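Long-range contacts in actibind (Aspergillus niger, PDB 3D3Z), which cleaves RNA as a T2-family ribonuclease, probably without strict base specificity but with a preference for adenylic acid: residues D8-Q14 and N204-S208; G43-T49 and Y232-Y236; H182-Y188 and L199-F203. All blocks are in the same frame, centred on the assembly; numbering follows the deposited sequence. Where two conformers were deposited one is given.

Contact 1 (D8-Q14 and N204-S208)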
# COMPACT_ATOMS: atom_id res chain seq x y z
N ASP A 8 16.38 -15.44 -6.01
CA ASP A 8 17.59 -14.77 -5.54
C ASP A 8 17.96 -13.56 -6.40
O ASP A 8 19.14 -13.20 -6.52
CB ASP A 8 18.72 -15.80 -5.39
CG ASP A 8 18.43 -16.79 -4.28
OD1 ASP A 8 18.59 -16.41 -3.10
OD2 ASP A 8 18.01 -17.92 -4.58
N SER A 9 16.94 -12.92 -6.98
CA SER A 9 17.14 -11.66 -7.69
C SER A 9 17.70 -10.60 -6.72
O SER A 9 17.40 -10.67 -5.52
CB SER A 9 15.81 -11.18 -8.30
OG SER A 9 15.33 -12.06 -9.30
N PRO A 10 18.51 -9.64 -7.22
CA PRO A 10 19.09 -8.64 -6.33
C PRO A 10 18.05 -7.60 -5.81
O PRO A 10 17.19 -7.10 -6.57
CB PRO A 10 20.13 -7.97 -7.20
CG PRO A 10 19.57 -8.06 -8.57
CD PRO A 10 18.87 -9.36 -8.62
N LEU A 11 18.20 -7.28 -4.52
CA LEU A 11 17.27 -6.41 -3.80
C LEU A 11 17.35 -4.98 -4.33
O LEU A 11 18.45 -4.41 -4.50
CB LEU A 11 17.59 -6.48 -2.31
CG LEU A 11 16.59 -6.10 -1.25
CD1 LEU A 11 15.27 -6.86 -1.24
CD2 LEU A 11 17.33 -6.28 0.09
N SER A 12 16.18 -4.41 -4.64
CA SER A 12 16.11 -3.02 -5.06
C SER A 12 16.64 -2.10 -3.92
O SER A 12 16.57 -2.46 -2.76
CB SER A 12 14.68 -2.62 -5.47
OG SER A 12 13.76 -2.83 -4.43
N CYS A 13 17.13 -0.95 -4.32
CA CYS A 13 17.75 0.08 -3.47
C CYS A 13 19.01 -0.34 -2.76
O CYS A 13 19.95 0.44 -2.73
CB CYS A 13 16.79 0.68 -2.43
SG CYS A 13 15.54 1.70 -3.12
N GLN A 14 19.00 -1.54 -2.17
CA GLN A 14 20.12 -2.08 -1.42
C GLN A 14 21.23 -2.62 -2.31
O GLN A 14 22.27 -2.99 -1.78
CB GLN A 14 19.64 -3.15 -0.40
CG GLN A 14 18.57 -2.60 0.59
CD GLN A 14 18.21 -3.51 1.79
OE1 GLN A 14 19.10 -4.00 2.50
NE2 GLN A 14 16.89 -3.69 2.06
N ASN A 204 11.81 -3.28 0.12
CA ASN A 204 12.56 -3.43 -1.11
C ASN A 204 12.13 -4.79 -1.72
O ASN A 204 11.56 -5.64 -1.01
CB ASN A 204 14.07 -3.35 -0.90
CG ASN A 204 14.55 -1.99 -0.29
OD1 ASN A 204 14.17 -0.90 -0.73
ND2 ASN A 204 15.39 -2.09 0.69
N VAL A 205 12.39 -4.95 -3.01
CA VAL A 205 11.84 -6.06 -3.84
C VAL A 205 12.96 -6.81 -4.58
O VAL A 205 13.83 -6.22 -5.20
CB VAL A 205 10.73 -5.56 -4.82
CG1 VAL A 205 10.16 -6.72 -5.67
CG2 VAL A 205 9.58 -4.91 -4.00
N LYS A 206 12.88 -8.14 -4.49
CA LYS A 206 13.68 -9.06 -5.31
C LYS A 206 12.77 -9.55 -6.43
O LYS A 206 11.76 -10.18 -6.17
CB LYS A 206 14.13 -10.23 -4.46
CG LYS A 206 15.06 -9.85 -3.30
CD LYS A 206 15.22 -10.99 -2.27
CE LYS A 206 16.30 -11.99 -2.70
NZ LYS A 206 17.70 -11.41 -2.75
N GLY A 207 13.12 -9.19 -7.65
CA GLY A 207 12.31 -9.51 -8.81
C GLY A 207 11.31 -8.44 -9.21
O GLY A 207 11.56 -7.23 -9.15
N SER A 208 10.16 -8.92 -9.66
CA SER A 208 9.12 -8.03 -10.15
C SER A 208 8.26 -7.56 -8.98
O SER A 208 8.11 -8.26 -8.00
CB SER A 208 8.21 -8.77 -11.15
OG SER A 208 7.19 -7.93 -11.65
O HOH W 1 19.08 -13.92 -2.76
O HOH W 2 15.34 -7.70 -8.31
O HOH W 3 19.80 -8.94 -2.40

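Contact 2 (G43-T49 and Y232-Y236). Unlike the reference sequence in segment 43-49: Asp46 (reference Gly). With EDO (1,2-ethanediol), chain F.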
# COMPACT_ATOMS: atom_id res chain seq x y z
N GLY A 43 -14.88 0.70 6.19
CA GLY A 43 -14.22 -0.57 6.45
C GLY A 43 -14.75 -1.20 7.71
O GLY A 43 -15.75 -0.72 8.28
N PRO A 44 -14.18 -2.36 8.07
CA PRO A 44 -14.60 -2.97 9.33
C PRO A 44 -14.17 -2.07 10.51
O PRO A 44 -13.19 -1.33 10.43
CB PRO A 44 -13.87 -4.31 9.36
CG PRO A 44 -13.25 -4.51 7.99
CD PRO A 44 -13.18 -3.16 7.34
N SER A 45 -14.93 -2.15 11.59
CA SER A 45 -14.63 -1.39 12.82
C SER A 45 -13.25 -1.78 13.36
O SER A 45 -12.62 -0.98 14.07
CB SER A 45 -15.72 -1.63 13.86
OG SER A 45 -15.60 -2.92 14.43
N ASP A 46 -12.79 -2.98 13.02
CA ASP A 46 -11.53 -3.53 13.54
C ASP A 46 -10.50 -3.85 12.45
O ASP A 46 -9.70 -4.79 12.56
CB ASP A 46 -11.81 -4.78 14.37
CG ASP A 46 -12.46 -5.89 13.59
OD1 ASP A 46 -12.97 -5.70 12.44
OD2 ASP A 46 -12.48 -6.99 14.16
N SER A 47 -10.47 -3.02 11.41
CA SER A 47 -9.43 -3.13 10.42
C SER A 47 -9.14 -1.77 9.85
O SER A 47 -10.02 -0.97 9.64
CB SER A 47 -9.83 -4.08 9.26
OG SER A 47 -8.78 -4.19 8.30
N TRP A 48 -7.88 -1.58 9.55
CA TRP A 48 -7.44 -0.49 8.71
C TRP A 48 -7.83 -0.87 7.29
O TRP A 48 -8.24 -2.02 7.02
CB TRP A 48 -5.94 -0.31 8.85
CG TRP A 48 -5.49 0.29 10.19
CD1 TRP A 48 -5.72 -0.22 11.44
CD2 TRP A 48 -4.75 1.49 10.37
NE1 TRP A 48 -5.16 0.63 12.40
CE2 TRP A 48 -4.56 1.68 11.77
CE3 TRP A 48 -4.25 2.45 9.49
CZ2 TRP A 48 -3.89 2.79 12.28
CZ3 TRP A 48 -3.58 3.57 10.01
CH2 TRP A 48 -3.41 3.72 11.38
N THR A 49 -7.72 0.11 6.39
CA THR A 49 -8.01 -0.03 4.96
C THR A 49 -6.80 0.38 4.10
O THR A 49 -5.84 0.98 4.58
CB THR A 49 -9.22 0.80 4.59
OG1 THR A 49 -9.06 2.14 5.03
CG2 THR A 49 -10.46 0.22 5.26
N TYR A 232 -6.59 7.23 19.15
CA TYR A 232 -6.95 6.16 18.24
C TYR A 232 -8.48 6.11 18.20
O TYR A 232 -9.11 5.37 18.96
CB TYR A 232 -6.34 4.86 18.73
CG TYR A 232 -6.29 3.67 17.78
CD1 TYR A 232 -6.72 3.73 16.45
CD2 TYR A 232 -5.74 2.47 18.24
CE1 TYR A 232 -6.61 2.60 15.62
CE2 TYR A 232 -5.63 1.36 17.42
CZ TYR A 232 -6.07 1.43 16.11
OH TYR A 232 -5.96 0.30 15.33
N PRO A 233 -9.10 6.99 17.41
CA PRO A 233 -10.56 7.12 17.50
C PRO A 233 -11.33 5.87 17.05
O PRO A 233 -10.93 5.25 16.04
CB PRO A 233 -10.88 8.34 16.65
CG PRO A 233 -9.57 9.04 16.44
CD PRO A 233 -8.53 7.99 16.48
N PRO A 234 -12.36 5.45 17.82
CA PRO A 234 -13.18 4.33 17.43
C PRO A 234 -13.98 4.65 16.17
O PRO A 234 -14.44 5.78 16.00
CB PRO A 234 -14.10 4.11 18.66
CG PRO A 234 -13.44 4.81 19.78
CD PRO A 234 -12.78 5.99 19.14
N LYS A 235 -14.07 3.69 15.25
CA LYS A 235 -14.94 3.84 14.08
C LYS A 235 -16.40 3.72 14.49
O LYS A 235 -16.69 2.99 15.43
CB LYS A 235 -14.58 2.83 12.99
CG LYS A 235 -13.19 2.98 12.43
CD LYS A 235 -13.03 2.04 11.23
CE LYS A 235 -11.80 2.28 10.45
NZ LYS A 235 -11.61 1.23 9.42
N TYR A 236 -17.28 4.42 13.78
CA TYR A 236 -18.75 4.29 13.95
C TYR A 236 -19.11 4.63 15.41
O TYR A 236 -19.97 4.03 15.99
CB TYR A 236 -19.24 2.87 13.55
CG TYR A 236 -18.75 2.44 12.14
CD1 TYR A 236 -19.18 3.10 10.99
CD2 TYR A 236 -17.85 1.37 11.97
CE1 TYR A 236 -18.68 2.74 9.73
CE2 TYR A 236 -17.36 1.00 10.73
CZ TYR A 236 -17.76 1.69 9.61
OH TYR A 236 -17.34 1.32 8.37
C1 EDO F . -18.08 0.55 3.60
O1 EDO F . -17.48 1.62 4.35
C2 EDO F . -16.98 -0.13 2.77
O2 EDO F . -15.81 -0.42 3.55
O HOH W 4 -12.92 1.06 16.00
O HOH W 5 -10.13 2.86 7.40

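Contact 3 (H182-Y188 and L199-F203)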
# COMPACT_ATOMS: atom_id res chain seq x y z
N HIS A 182 6.65 -6.37 10.61
CA HIS A 182 7.41 -5.81 9.51
C HIS A 182 8.91 -5.97 9.77
O HIS A 182 9.73 -5.09 9.43
CB HIS A 182 7.02 -4.34 9.30
CG HIS A 182 7.50 -3.74 8.00
ND1 HIS A 182 7.14 -4.23 6.76
CD2 HIS A 182 8.25 -2.64 7.76
CE1 HIS A 182 7.69 -3.48 5.82
NE2 HIS A 182 8.35 -2.50 6.39
N ASP A 183 9.27 -7.10 10.36
CA ASP A 183 10.66 -7.50 10.54
C ASP A 183 11.47 -6.54 11.42
O ASP A 183 12.68 -6.38 11.23
CB ASP A 183 11.34 -7.62 9.17
CG ASP A 183 12.49 -8.60 9.18
OD1 ASP A 183 12.30 -9.70 9.73
OD2 ASP A 183 13.56 -8.29 8.62
N GLY A 184 10.81 -5.89 12.38
CA GLY A 184 11.45 -4.89 13.23
C GLY A 184 11.65 -3.50 12.63
O GLY A 184 12.20 -2.62 13.29
N TYR A 185 11.20 -3.30 11.40
CA TYR A 185 11.16 -1.97 10.80
C TYR A 185 9.78 -1.35 11.01
O TYR A 185 8.77 -1.90 10.54
CB TYR A 185 11.44 -2.02 9.33
CG TYR A 185 12.85 -2.39 9.01
CD1 TYR A 185 13.87 -1.45 9.10
CD2 TYR A 185 13.18 -3.68 8.62
CE1 TYR A 185 15.21 -1.78 8.78
CE2 TYR A 185 14.51 -4.03 8.32
CZ TYR A 185 15.52 -3.07 8.40
OH TYR A 185 16.83 -3.40 8.11
N PRO A 186 9.72 -0.24 11.75
CA PRO A 186 8.44 0.45 11.91
C PRO A 186 7.98 1.07 10.60
O PRO A 186 8.82 1.44 9.79
CB PRO A 186 8.74 1.56 12.94
CG PRO A 186 10.18 1.59 13.10
CD PRO A 186 10.81 0.41 12.50
N PRO A 187 6.66 1.21 10.41
CA PRO A 187 6.17 2.02 9.28
C PRO A 187 6.39 3.52 9.57
O PRO A 187 6.63 3.87 10.71
CB PRO A 187 4.68 1.69 9.24
CG PRO A 187 4.34 1.35 10.68
CD PRO A 187 5.56 0.64 11.22
N TYR A 188 6.31 4.38 8.56
CA TYR A 188 5.83 5.74 8.81
C TYR A 188 4.46 5.71 9.53
O TYR A 188 3.53 5.02 9.11
CB TYR A 188 5.75 6.54 7.52
CG TYR A 188 5.06 7.86 7.69
CD1 TYR A 188 5.76 8.99 8.16
CD2 TYR A 188 3.70 7.99 7.40
CE1 TYR A 188 5.10 10.23 8.32
CE2 TYR A 188 3.04 9.21 7.56
CZ TYR A 188 3.74 10.31 8.03
OH TYR A 188 3.04 11.50 8.15
N LEU A 199 -0.52 4.92 7.73
CA LEU A 199 0.67 4.06 7.88
C LEU A 199 1.30 3.81 6.50
O LEU A 199 0.58 3.60 5.48
CB LEU A 199 0.30 2.74 8.57
CG LEU A 199 -0.25 2.72 10.00
CD1 LEU A 199 -0.65 1.32 10.41
CD2 LEU A 199 0.77 3.32 11.01
N TYR A 200 2.64 3.96 6.42
CA TYR A 200 3.43 3.52 5.24
C TYR A 200 4.44 2.46 5.65
O TYR A 200 5.41 2.74 6.37
CB TYR A 200 4.21 4.62 4.53
CG TYR A 200 3.61 5.99 4.29
CD1 TYR A 200 2.22 6.24 4.30
CD2 TYR A 200 4.46 7.07 4.02
CE1 TYR A 200 1.73 7.51 4.06
CE2 TYR A 200 3.97 8.33 3.78
CZ TYR A 200 2.61 8.56 3.79
OH TYR A 200 2.15 9.84 3.53
N TYR A 201 4.22 1.24 5.18
CA TYR A 201 5.18 0.14 5.35
C TYR A 201 6.09 0.07 4.13
O TYR A 201 5.62 -0.13 3.02
CB TYR A 201 4.44 -1.17 5.55
CG TYR A 201 3.56 -1.32 6.77
CD1 TYR A 201 4.06 -1.89 7.95
CD2 TYR A 201 2.21 -0.99 6.73
CE1 TYR A 201 3.23 -2.10 9.04
CE2 TYR A 201 1.41 -1.19 7.83
CZ TYR A 201 1.94 -1.71 8.99
OH TYR A 201 1.16 -1.93 10.09
N TYR A 202 7.40 0.24 4.36
CA TYR A 202 8.41 0.28 3.30
C TYR A 202 8.99 -1.11 3.05
O TYR A 202 9.11 -1.94 3.97
CB TYR A 202 9.54 1.26 3.63
CG TYR A 202 9.14 2.72 3.68
CD1 TYR A 202 9.56 3.62 2.73
CD2 TYR A 202 8.35 3.22 4.73
CE1 TYR A 202 9.18 4.98 2.78
CE2 TYR A 202 7.97 4.59 4.79
CZ TYR A 202 8.41 5.44 3.83
OH TYR A 202 8.04 6.77 3.89
N PHE A 203 9.30 -1.34 1.78
CA PHE A 203 9.83 -2.63 1.29
C PHE A 203 10.84 -2.38 0.19
O PHE A 203 10.76 -1.43 -0.61
CB PHE A 203 8.72 -3.48 0.67
CG PHE A 203 7.75 -4.01 1.63
CD1 PHE A 203 8.00 -5.19 2.29
CD2 PHE A 203 6.55 -3.34 1.87
CE1 PHE A 203 7.11 -5.70 3.15
CE2 PHE A 203 5.66 -3.84 2.74
CZ PHE A 203 5.93 -5.02 3.37
O HOH W 6 9.07 0.58 7.15

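Contact 1 (D8-Q14 and N204-S208)
Lys206 meets the chain at Ser9 along most of its length. Its CB lies 3.5 Å from Ser9 O; CG stays near the same oxygen and also touches Leu11 CD1 at 3.6 Å; CD moves off a little; then the chain bends twice, at chi3 (84°) and chi4 (65°), and curls back. That double bend carries CE close to Ser9 O again and sets NZ 2.9 Å from it, in a hydrogen bond tilted 23° from the carbonyl plane. In one of the two conformers of Asp8 a water links Lys206 NZ to Asp8 OD1, a bridge that is accordingly less sure.

Strand 195-206 of the antiparallel T2 RNase sheet ends here, and the irregular N-terminal segment 8-14 runs along it, tied by the Cys13-Cys58 disulfide to the chain just after strand 49-56. Two bonds join Ser12 to Val205: Ser12 N gives to Val205 O at 3.0 Å, and Val205 N gives to Ser12 OG at 2.9 Å, nearly straight. Ser12 OG also bonds Gly28 O, which fixes its rotation. Beside them Leu11 CD1 packs on Asn204 CB at 3.7 Å, the two side chains crossing at about a right angle.

Contact 2 (G43-T49 and Y232-Y236)
Lys235 reaches, fully extended, into the loop of residues 43-49, and its ammonium group is gripped by backbone oxygens. Within that loop, which leads from strand 29-35 to strand 49-56 of the T2 RNase sheet, Pro44 to Ser47 form a type I beta turn; the C-terminal tail lies against it. All of chi2 to chi4 are near 180°, which drives NZ as far as the chain allows. There Lys235 NZ donates to Ser47 O at 2.7 Å, nearly along the C=O axis. A longer bond runs from Lys235 NZ to Pro44 O, 3.2 Å, tilted 24° from that carbonyl's plane. Asp42 O takes a further bond, and a water 3.0 Å from Lys235 NZ links it to Thr49 OG1. Four oxygens thus compete for three N-H bonds, and the one to Pro44 O is probably shared. Trp36 adds a cation-pi contact.

The other buried end is aromatic. Trp48 NE1 points in its ring plane at Tyr232 OH, 3.1 Å off with an N-H...O angle of 161°, while Trp48 CZ2 lies 4.3 Å from Tyr232 CE1. Trp36 meets both rings, edge-to-face with that of Tyr232, and Thr49 just beyond begins the strand carrying His51, a predicted active-site residue.

Toward solvent the fit is looser. Ser45 and Tyr236 are exposed, with Ser45 CB and Tyr236 CD2 no nearer than 4.1 Å, and a water bridges Ser45 O to Lys235 N in place of a direct bond. Gly43 N binds an ethanediol, probably from the crystallisation liquor, only weakly. The direct bond between the segments on this side runs from Tyr236 OH to Gly43 O, 2.6 Å, in the carbonyl plane and on a lone pair.

Contact 3 (H182-Y188 and L199-F203)
With CG turned anti to the backbone N (chi1 -167°), His182 swings its imidazole in toward strand 195-206, where Tyr201 and Phe203 receive it; Tyr188, its CG likewise anti to its N, lays its ring alongside that of Tyr200. The imidazole meets two rings in different ways. Tyr201 turns its edge to the imidazole face, the planes steeply inclined, with CD1 3.9 Å from His182 CG. The imidazole in turn presents its own edge to Phe203: the planes stand at 86°, the centroids 4.7 Å apart, and His182 CE1 lies over the Phe203 face, offset toward the rim. Tyr201 is held from another direction too, since Pro187 CB sits over its ring face in a CH-pi contact, 4.0 Å from the centroid, and its hydroxyl bonds Ser152 OG.

A type I' turn, His182 to Tyr185, precedes strand 188-192, which forms a beta hairpin with strand 195-206 in the T2 RNase sheet. Tyr188 and Tyr200 pair at its open end, as an antiparallel hydrogen-bonded pair: Tyr200 N gives to Tyr188 O at 3.0 Å, and the return bond from Tyr188 N to Tyr200 O is weak. A water bridges Tyr202 N and Pro186 O.

On the sheet face of Tyr188 and Tyr200, Tyr188 CD2 lies over the centre of the Tyr200 ring, the planes at 31°. Trp54 meets the Tyr200 ring edge-to-face, and the side chain of His51, predicted to be catalytic, is about 5 Å from that of Tyr200.

In the fold
Strand 195-206 joins contacts 1 and 3: residues 199-203 and 204-206 are consecutive on it, 207-208 continue into the loop, and the contact centres are about 17 Å apart. Contact 2 lies across the chain's centre from contact 1, about 33 Å between centres, and about 20 Å from the centre of contact 3, which it touches where Trp48 CZ3 packs on Leu199 CG. Along the chain, contacts 1 and 2 interlock, while contact 3 falls within the span of both. The N-terminal segment packs on the end of a sheet strand, the C-terminal one on the loop leading into strand 49-56, with contacts 2 and 3 nearer the predicted active site than contact 1.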